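3-oxoacyl-[acyl-carrier-protein] synthase 2 (Rickettsia rickettsii, PDB 4JGA) probably catalyses the condensation of malonyl-acyl carrier protein with a growing acyl chain, the elongation step of bacterial fatty acid synthesis. Local coordinates at residues A[320-325]-A[383-388]; A[371-376]-A[427-432]. All coordinates share one frame; numbering follows the deposited sequence.

Interaction 1: A[320-325]-A[383-388]; sequences IDYINA and QIAPPT. With K (potassium ion), chain C; NA (sodium ion), chain E.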
ATOM      1  N   ILE A 320      30.554   3.273  -1.221  1.00 15.41           N
ATOM      2  CA  ILE A 320      29.559   4.333  -1.368  1.00 14.57           C
ATOM      3  C   ILE A 320      30.295   5.659  -1.575  1.00 14.93           C
ATOM      4  O   ILE A 320      31.267   5.948  -0.873  1.00 15.52           O
ATOM      5  CB  ILE A 320      28.678   4.434  -0.122  1.00 14.02           C
ATOM      6  CG1 ILE A 320      27.830   3.166   0.029  1.00 13.51           C
ATOM      7  CG2 ILE A 320      27.787   5.660  -0.158  1.00 13.60           C
ATOM      8  CD1 ILE A 320      26.866   2.936  -1.106  1.00 13.03           C
ATOM      9  N   ASP A 321      29.839   6.467  -2.527  1.00 14.41           N
ATOM     10  CA  ASP A 321      30.423   7.835  -2.722  1.00 14.73           C
ATOM     11  C   ASP A 321      29.542   8.963  -2.182  1.00 14.10           C
ATOM     12  O   ASP A 321      30.035   9.988  -1.693  1.00 14.31           O
ATOM     13  CB  ASP A 321      30.678   8.050  -4.195  1.00 15.03           C
ATOM     14  CG  ASP A 321      31.691   7.085  -4.752  1.00 15.72           C
ATOM     15  OD1 ASP A 321      32.778   6.927  -4.139  1.00 16.20           O
ATOM     16  OD2 ASP A 321      31.395   6.478  -5.811  1.00 15.80           O
ATOM     17  N   TYR A 322      28.229   8.763  -2.282  1.00 13.16           N
ATOM     18  CA  TYR A 322      27.270   9.798  -1.899  1.00 12.81           C
ATOM     19  C   TYR A 322      26.048   9.137  -1.283  1.00 11.96           C
ATOM     20  O   TYR A 322      25.630   8.062  -1.733  1.00 11.49           O
ATOM     21  CB  TYR A 322      26.885  10.692  -3.101  1.00 12.84           C
ATOM     22  CG  TYR A 322      25.673  11.560  -2.839  1.00 12.49           C
ATOM     23  CD1 TYR A 322      25.746  12.624  -1.945  1.00 12.79           C
ATOM     24  CD2 TYR A 322      24.440  11.302  -3.450  1.00 11.83           C
ATOM     25  CE1 TYR A 322      24.641  13.411  -1.686  1.00 12.39           C
ATOM     26  CE2 TYR A 322      23.336  12.104  -3.193  1.00 11.48           C
ATOM     27  CZ  TYR A 322      23.447  13.147  -2.305  1.00 11.74           C
ATOM     28  OH  TYR A 322      22.348  13.944  -2.000  1.00 11.42           O
ATOM     29  N   ILE A 323      25.514   9.793  -0.248  1.00 11.67           N
ATOM     30  CA  ILE A 323      24.339   9.361   0.478  1.00 10.91           C
ATOM     31  C   ILE A 323      23.308  10.482   0.428  1.00 10.81           C
ATOM     32  O   ILE A 323      23.575  11.620   0.823  1.00 11.05           O
ATOM     33  CB  ILE A 323      24.645   9.068   1.958  1.00 11.03           C
ATOM     34  CG1 ILE A 323      25.720   8.002   2.061  1.00 11.33           C
ATOM     35  CG2 ILE A 323      23.365   8.681   2.726  1.00 10.35           C
ATOM     36  CD1 ILE A 323      26.236   7.809   3.457  1.00 11.66           C
ATOM     37  N   ASN A 324      22.139  10.154  -0.115  1.00 10.37           N
ATOM     38  CA  ASN A 324      21.014  11.050  -0.054  1.00 10.28           C
ATOM     39  C   ASN A 324      20.222  10.647   1.176  1.00 10.04           C
ATOM     40  O   ASN A 324      19.541   9.600   1.196  1.00  9.79           O
ATOM     41  CB  ASN A 324      20.156  10.999  -1.327  1.00  9.94           C
ATOM     42  CG  ASN A 324      19.092  12.091  -1.331  1.00  9.87           C
ATOM     43  OD1 ASN A 324      17.991  11.893  -0.775  1.00  9.54           O
ATOM     44  ND2 ASN A 324      19.414  13.266  -1.927  1.00 10.14           N
ATOM     45  N   ALA A 325      20.356  11.461   2.210  1.00 10.34           N
ATOM     46  CA  ALA A 325      19.815  11.181   3.507  1.00 10.37           C
ATOM     47  C   ALA A 325      18.272  11.295   3.497  1.00 10.16           C
ATOM     48  O   ALA A 325      17.686  11.847   2.558  1.00  9.83           O
ATOM     49  CB  ALA A 325      20.409  12.161   4.500  1.00 11.00           C
ATOM     50  N   GLN A 383      27.696  13.634 -11.861  1.00 15.57           N
ATOM     51  CA  GLN A 383      28.879  13.639 -10.989  1.00 15.97           C
ATOM     52  C   GLN A 383      28.860  14.880 -10.109  1.00 16.10           C
ATOM     53  O   GLN A 383      29.805  15.668 -10.026  1.00 16.82           O
ATOM     54  CB  GLN A 383      30.161  13.548 -11.812  1.00 17.04           C
ATOM     55  CG  GLN A 383      30.267  12.268 -12.630  1.00 17.03           C
ATOM     56  CD  GLN A 383      30.411  11.033 -11.750  1.00 16.62           C
ATOM     57  OE1 GLN A 383      31.461  10.807 -11.151  1.00 17.15           O
ATOM     58  NE2 GLN A 383      29.347  10.246 -11.652  1.00 15.72           N
ATOM     59  N   ILE A 384      27.743  15.030  -9.421  1.00 15.42           N
ATOM     60  CA  ILE A 384      27.566  16.133  -8.521  1.00 15.61           C
ATOM     61  C   ILE A 384      26.618  15.760  -7.392  1.00 14.91           C
ATOM     62  O   ILE A 384      25.615  15.093  -7.606  1.00 13.99           O
ATOM     63  CB  ILE A 384      27.095  17.394  -9.268  1.00 15.88           C
ATOM     64  CG1 ILE A 384      27.169  18.609  -8.361  1.00 16.28           C
ATOM     65  CG2 ILE A 384      25.697  17.248  -9.808  1.00 15.25           C
ATOM     66  CD1 ILE A 384      27.095  19.910  -9.136  1.00 16.99           C
ATOM     67  N   ALA A 385      26.983  16.190  -6.190  1.00 15.28           N
ATOM     68  CA  ALA A 385      26.183  15.999  -5.017  1.00 14.91           C
ATOM     69  C   ALA A 385      25.424  17.291  -4.748  1.00 15.17           C
ATOM     70  O   ALA A 385      26.038  18.361  -4.664  1.00 16.08           O
ATOM     71  CB  ALA A 385      27.097  15.687  -3.833  1.00 15.29           C
ATOM     72  N   PRO A 386      24.105  17.206  -4.614  1.00 14.53           N
ATOM     73  CA  PRO A 386      23.307  18.372  -4.298  1.00 14.75           C
ATOM     74  C   PRO A 386      23.546  18.856  -2.862  1.00 15.05           C
ATOM     75  O   PRO A 386      23.934  18.059  -2.001  1.00 15.32           O
ATOM     76  CB  PRO A 386      21.874  17.881  -4.521  1.00 13.91           C
ATOM     77  CG  PRO A 386      21.931  16.432  -4.310  1.00 13.42           C
ATOM     78  CD  PRO A 386      23.302  15.981  -4.705  1.00 13.76           C
ATOM     79  N   PRO A 387      23.340  20.160  -2.596  1.00 15.54           N
ATOM     80  CA  PRO A 387      23.663  20.781  -1.302  1.00 15.97           C
ATOM     81  C   PRO A 387      22.643  20.518  -0.177  1.00 15.44           C
ATOM     82  O   PRO A 387      21.455  20.300  -0.424  1.00 14.84           O
ATOM     83  CB  PRO A 387      23.663  22.268  -1.641  1.00 16.80           C
ATOM     84  CG  PRO A 387      22.610  22.380  -2.695  1.00 16.44           C
ATOM     85  CD  PRO A 387      22.713  21.122  -3.516  1.00 15.83           C
ATOM     86  N   THR A 388      23.123  20.518   1.058  1.00 15.73           N
ATOM     87  CA  THR A 388      22.234  20.692   2.182  1.00 15.58           C
ATOM     88  C   THR A 388      22.142  22.202   2.408  1.00 16.46           C
ATOM     89  O   THR A 388      23.052  22.842   2.952  1.00 17.00           O
ATOM     90  CB  THR A 388      22.744  19.979   3.439  1.00 15.55           C
ATOM     91  OG1 THR A 388      22.955  18.593   3.144  1.00 14.88           O
ATOM     92  CG2 THR A 388      21.754  20.127   4.535  1.00 15.34           C
TER
HETATM   93  K     K C 501      16.873   9.891   0.695  1.00  9.08           K
HETATM   94 NA    NA E 503      33.981   5.641  -2.276  1.00  8.31          NA
HETATM   95  O   HOH W   1      33.988   7.761  -0.826  1.00 21.59           O
HETATM   96  O   HOH W   2      36.541   4.986  -0.984  1.00 35.32           O
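Tyr322 meets Ala385 and Pro386 through van der Waals contacts, and no hydrogen bond runs between 320-325 and 383-388. The ring leaves the strand with CG anti to the backbone N (chi1 167°), which carries it over to the chain that follows helix 368-382. Its CD1 lies 3.8 Å from Ala385 CB, and Ala385 CA sits over one face of the ring; a residue with so short a side chain lets the backbone itself come close to the aromatic surface. Pro386 CD approaches Tyr322 CZ to 3.7 Å, oblique to the ring, and Pro386 CG comes within 3.4 Å of Tyr322 OH. Proline suits this place because its ring offers a rigid, compact apolar surface and its nitrogen has no N-H to satisfy.

In the thiolase fold of this family, strand 322-324 belongs to the beta layer of the C-terminal half, between strands 414-421 and 353-355, while 383-388 passes alongside as the chain leaves the helix.

The polar bonds stay on the side of the strand. The buried phenol oxygen of Tyr322 has Ser355 OG of strand 353-355 as its principal hydrogen-bonding partner, and Asn324 ND2 donates to Tyr322 OH at 3.0 Å; the hydroxyl lies 24° out of the amide plane and the N-H...O angle is 144°, so this bond is bent.

Metal binding occupies both ends of 320-325. Asn324 chelates potassium through O and OD1, each at 2.7 Å, and Ala325 O adds a bond of 2.8 Å; Glu372, Ser417 and Asn418 complete the site. An amide serves two purposes here, its oxygen facing the cation and its nitrogen the tyrosine. At the start, Asp321 OD1 binds sodium at 2.6 Å, together with Asp318 O and two waters, while Asp321 OD2 forms a salt bridge with Lys411.

Interaction 2: A[371-376]-A[427-432]; sequences VEFIFS and ASLVIK. With K (potassium ion), chain C.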
ATOM      1  N   VAL A 371      11.358  10.557  -5.328  1.00  8.24           N
ATOM      2  CA  VAL A 371      11.998  11.789  -5.740  1.00  8.65           C
ATOM      3  C   VAL A 371      13.510  11.746  -5.433  1.00  8.95           C
ATOM      4  O   VAL A 371      14.362  12.103  -6.259  1.00  9.36           O
ATOM      5  CB  VAL A 371      11.292  13.002  -5.073  1.00  8.83           C
ATOM      6  CG1 VAL A 371      12.076  14.274  -5.273  1.00  9.41           C
ATOM      7  CG2 VAL A 371       9.899  13.204  -5.677  1.00  8.77           C
ATOM      8  N   GLU A 372      13.851  11.322  -4.225  1.00  8.80           N
ATOM      9  CA  GLU A 372      15.238  11.318  -3.811  1.00  9.19           C
ATOM     10  C   GLU A 372      16.067  10.216  -4.511  1.00  9.23           C
ATOM     11  O   GLU A 372      17.274  10.389  -4.747  1.00  9.78           O
ATOM     12  CB  GLU A 372      15.301  11.189  -2.299  1.00  9.13           C
ATOM     13  CG  GLU A 372      14.929  12.502  -1.623  1.00  9.44           C
ATOM     14  CD  GLU A 372      14.381  12.350  -0.206  1.00  9.41           C
ATOM     15  OE1 GLU A 372      14.653  11.291   0.428  1.00  9.25           O
ATOM     16  OE2 GLU A 372      13.701  13.311   0.272  1.00  9.54           O
ATOM     17  N   PHE A 373      15.420   9.107  -4.828  1.00  8.79           N
ATOM     18  CA  PHE A 373      16.005   8.066  -5.665  1.00  8.94           C
ATOM     19  C   PHE A 373      16.398   8.622  -7.042  1.00  9.50           C
ATOM     20  O   PHE A 373      17.461   8.326  -7.569  1.00  9.91           O
ATOM     21  CB  PHE A 373      15.022   6.907  -5.816  1.00  8.37           C
ATOM     22  CG  PHE A 373      15.513   5.783  -6.698  1.00  8.37           C
ATOM     23  CD1 PHE A 373      15.271   5.797  -8.051  1.00  8.48           C
ATOM     24  CD2 PHE A 373      16.226   4.714  -6.157  1.00  8.34           C
ATOM     25  CE1 PHE A 373      15.706   4.774  -8.882  1.00  8.72           C
ATOM     26  CE2 PHE A 373      16.664   3.684  -6.972  1.00  8.58           C
ATOM     27  CZ  PHE A 373      16.404   3.705  -8.344  1.00  8.72           C
ATOM     28  N   ILE A 374      15.509   9.426  -7.621  1.00  9.66           N
ATOM     29  CA  ILE A 374      15.799  10.113  -8.873  1.00  9.99           C
ATOM     30  C   ILE A 374      16.983  11.083  -8.749  1.00 10.44           C
ATOM     31  O   ILE A 374      17.915  11.058  -9.590  1.00 11.09           O
ATOM     32  CB  ILE A 374      14.533  10.791  -9.394  1.00 10.02           C
ATOM     33  CG1 ILE A 374      13.535   9.706  -9.840  1.00  9.85           C
ATOM     34  CG2 ILE A 374      14.854  11.728 -10.547  1.00 10.62           C
ATOM     35  CD1 ILE A 374      12.104  10.160 -10.079  1.00  9.83           C
ATOM     36  N   PHE A 375      16.985  11.912  -7.705  1.00 10.35           N
ATOM     37  CA  PHE A 375      18.132  12.809  -7.461  1.00 10.88           C
ATOM     38  C   PHE A 375      19.426  12.016  -7.359  1.00 11.06           C
ATOM     39  O   PHE A 375      20.472  12.462  -7.855  1.00 11.65           O
ATOM     40  CB  PHE A 375      17.942  13.670  -6.203  1.00 10.81           C
ATOM     41  CG  PHE A 375      16.798  14.649  -6.278  1.00 10.77           C
ATOM     42  CD1 PHE A 375      16.303  15.106  -7.479  1.00 11.01           C
ATOM     43  CD2 PHE A 375      16.225  15.134  -5.106  1.00 10.77           C
ATOM     44  CE1 PHE A 375      15.277  16.029  -7.512  1.00 11.11           C
ATOM     45  CE2 PHE A 375      15.168  16.053  -5.131  1.00 10.80           C
ATOM     46  CZ  PHE A 375      14.709  16.500  -6.339  1.00 10.98           C
ATOM     47  N   SER A 376      19.338  10.836  -6.736  1.00 10.58           N
ATOM     48  CA  SER A 376      20.491   9.953  -6.553  1.00 10.74           C
ATOM     49  C   SER A 376      21.055   9.454  -7.894  1.00 11.19           C
ATOM     50  O   SER A 376      22.281   9.491  -8.124  1.00 11.60           O
ATOM     51  CB  SER A 376      20.134   8.786  -5.624  1.00 10.43           C
ATOM     52  OG  SER A 376      19.812   9.239  -4.298  1.00 10.10           O
ATOM     53  N   ALA A 427      13.554   2.120   4.731  1.00  8.96           N
ATOM     54  CA  ALA A 427      13.983   1.580   3.461  1.00  8.84           C
ATOM     55  C   ALA A 427      15.256   2.294   2.983  1.00  9.09           C
ATOM     56  O   ALA A 427      15.350   3.536   3.069  1.00  9.27           O
ATOM     57  CB  ALA A 427      12.869   1.700   2.442  1.00  8.42           C
ATOM     58  N   SER A 428      16.214   1.509   2.501  1.00  9.39           N
ATOM     59  CA  SER A 428      17.444   2.030   1.884  1.00  9.79           C
ATOM     60  C   SER A 428      17.652   1.369   0.530  1.00  9.84           C
ATOM     61  O   SER A 428      17.424   0.147   0.371  1.00 10.10           O
ATOM     62  CB  SER A 428      18.664   1.771   2.764  1.00 10.73           C
ATOM     63  OG  SER A 428      18.572   2.540   3.947  1.00 11.33           O
ATOM     64  N   LEU A 429      18.069   2.179  -0.432  1.00  9.63           N
ATOM     65  CA  LEU A 429      18.321   1.727  -1.776  1.00 10.03           C
ATOM     66  C   LEU A 429      19.762   2.079  -2.186  1.00 10.67           C
ATOM     67  O   LEU A 429      20.249   3.166  -1.868  1.00 10.57           O
ATOM     68  CB  LEU A 429      17.330   2.384  -2.729  1.00  9.59           C
ATOM     69  CG  LEU A 429      15.879   1.890  -2.586  1.00  9.27           C
ATOM     70  CD1 LEU A 429      14.898   2.866  -3.270  1.00  9.16           C
ATOM     71  CD2 LEU A 429      15.743   0.468  -3.114  1.00  9.73           C
ATOM     72  N   VAL A 430      20.421   1.148  -2.866  1.00 11.60           N
ATOM     73  CA  VAL A 430      21.742   1.376  -3.432  1.00 12.45           C
ATOM     74  C   VAL A 430      21.677   1.290  -4.967  1.00 13.31           C
ATOM     75  O   VAL A 430      21.166   0.320  -5.550  1.00 13.61           O
ATOM     76  CB  VAL A 430      22.796   0.376  -2.919  1.00 13.40           C
ATOM     77  CG1 VAL A 430      24.141   0.583  -3.627  1.00 14.34           C
ATOM     78  CG2 VAL A 430      22.957   0.505  -1.425  1.00 13.32           C
ATOM     79  N   ILE A 431      22.266   2.298  -5.604  1.00 13.84           N
ATOM     80  CA  ILE A 431      22.322   2.398  -7.037  1.00 15.28           C
ATOM     81  C   ILE A 431      23.774   2.505  -7.436  1.00 16.04           C
ATOM     82  O   ILE A 431      24.567   3.152  -6.752  1.00 15.31           O
ATOM     83  CB  ILE A 431      21.670   3.698  -7.515  1.00 15.83           C
ATOM     84  CG1 ILE A 431      20.206   3.712  -7.140  1.00 16.17           C
ATOM     85  CG2 ILE A 431      21.767   3.814  -9.030  1.00 17.26           C
ATOM     86  CD1 ILE A 431      19.613   5.118  -7.374  1.00 16.99           C
ATOM     87  N   LYS A 432      24.116   1.919  -8.568  1.00 17.25           N
ATOM     88  CA  LYS A 432      25.444   2.089  -9.077  1.00 18.59           C
ATOM     89  C   LYS A 432      25.431   2.530 -10.527  1.00 19.26           C
ATOM     90  O   LYS A 432      24.534   2.232 -11.273  1.00 19.14           O
ATOM     91  CB  LYS A 432      26.284   0.826  -8.837  1.00 20.22           C
ATOM     92  CG  LYS A 432      26.254  -0.159  -9.958  1.00 22.15           C
ATOM     93  CD  LYS A 432      27.234  -1.278  -9.765  1.00 24.28           C
ATOM     94  CE  LYS A 432      27.053  -2.276 -10.889  1.00 26.61           C
ATOM     95  NZ  LYS A 432      28.166  -3.250 -11.020  1.00 29.20           N
TER
HETATM   96  K     K C 501      16.873   9.891   0.695  1.00  9.08           K
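Ile431 reaches over one face of the Phe373 ring with the end of its longer branch. CD1 stands 3.7 Å from the ring centroid, 26° off the normal, in a CH-pi contact displaced toward the rim, where Phe373 CE2 is its nearest carbon at 3.3 Å. The branch is carried there with CG1 anti to the carbonyl carbon, and CG1 itself follows along the ring, 3.5 Å from Phe373 CE2. Isoleucine is apt because a slender methyl-tipped arm can lie against a flat aromatic surface while its branched CB favours the extended backbone of a strand.

Leu429, two residues earlier and on the same side of the strand, crosses Phe373 at about a right angle. Its CD1 touches Phe373 CD2 at 3.7 Å, obliquely to the ring, so the phenyl group is held by both strand residues. Phe373 reaches them from the helix with CG anti to its own N (chi1 178°).

This is helix-on-sheet packing in the five-layered thiolase fold: helix 368-382 lies between the two beta layers and runs nearly along strand 425-432, the axes of the two segments approaching to 9.9 Å at an angle of 24°. Phe373 also touches Val280 of strand 278-287, beside its 425-432 partners, and Ile20 of strand 18-26 in the N-terminal half, placing the ring between the two layers.

One helical turn on, Ser376 points its CB at the strand, 4.1 Å from Ile431 CD1, a small residue where the helix comes close to the sheet. Its hydroxyl turns back to donate to Glu372 O at 2.8 Å; Ser376 N bonds the same oxygen from the opposite face of the carbonyl plane. The Glu372 side chain runs alongside the potassium ion, which OE1 binds at 2.6 Å, while OE2 pairs with Lys358.

Overall arrangement
Both interactions are buried and both involve the beta layer of the C-terminal half, but interaction 2 lies deeper, about 9 Å from the centre of the chain against about 15 Å for interaction 1. Interaction 2 sets a helix on strand 425-432 by aliphatic and aromatic packing; interaction 1 brings the chain that follows that helix against strand 322-324, nearer the edge of the layer, where a tyrosine keeps its hydroxyl among polar partners. Their centres are about 10 Å apart and their segments alternate along the chain. They meet at the potassium ion, to which each gives ligands, and by packing, with Asn324 CB 3.5 Å from Ser376 OG. The sodium ion belongs to interaction 1.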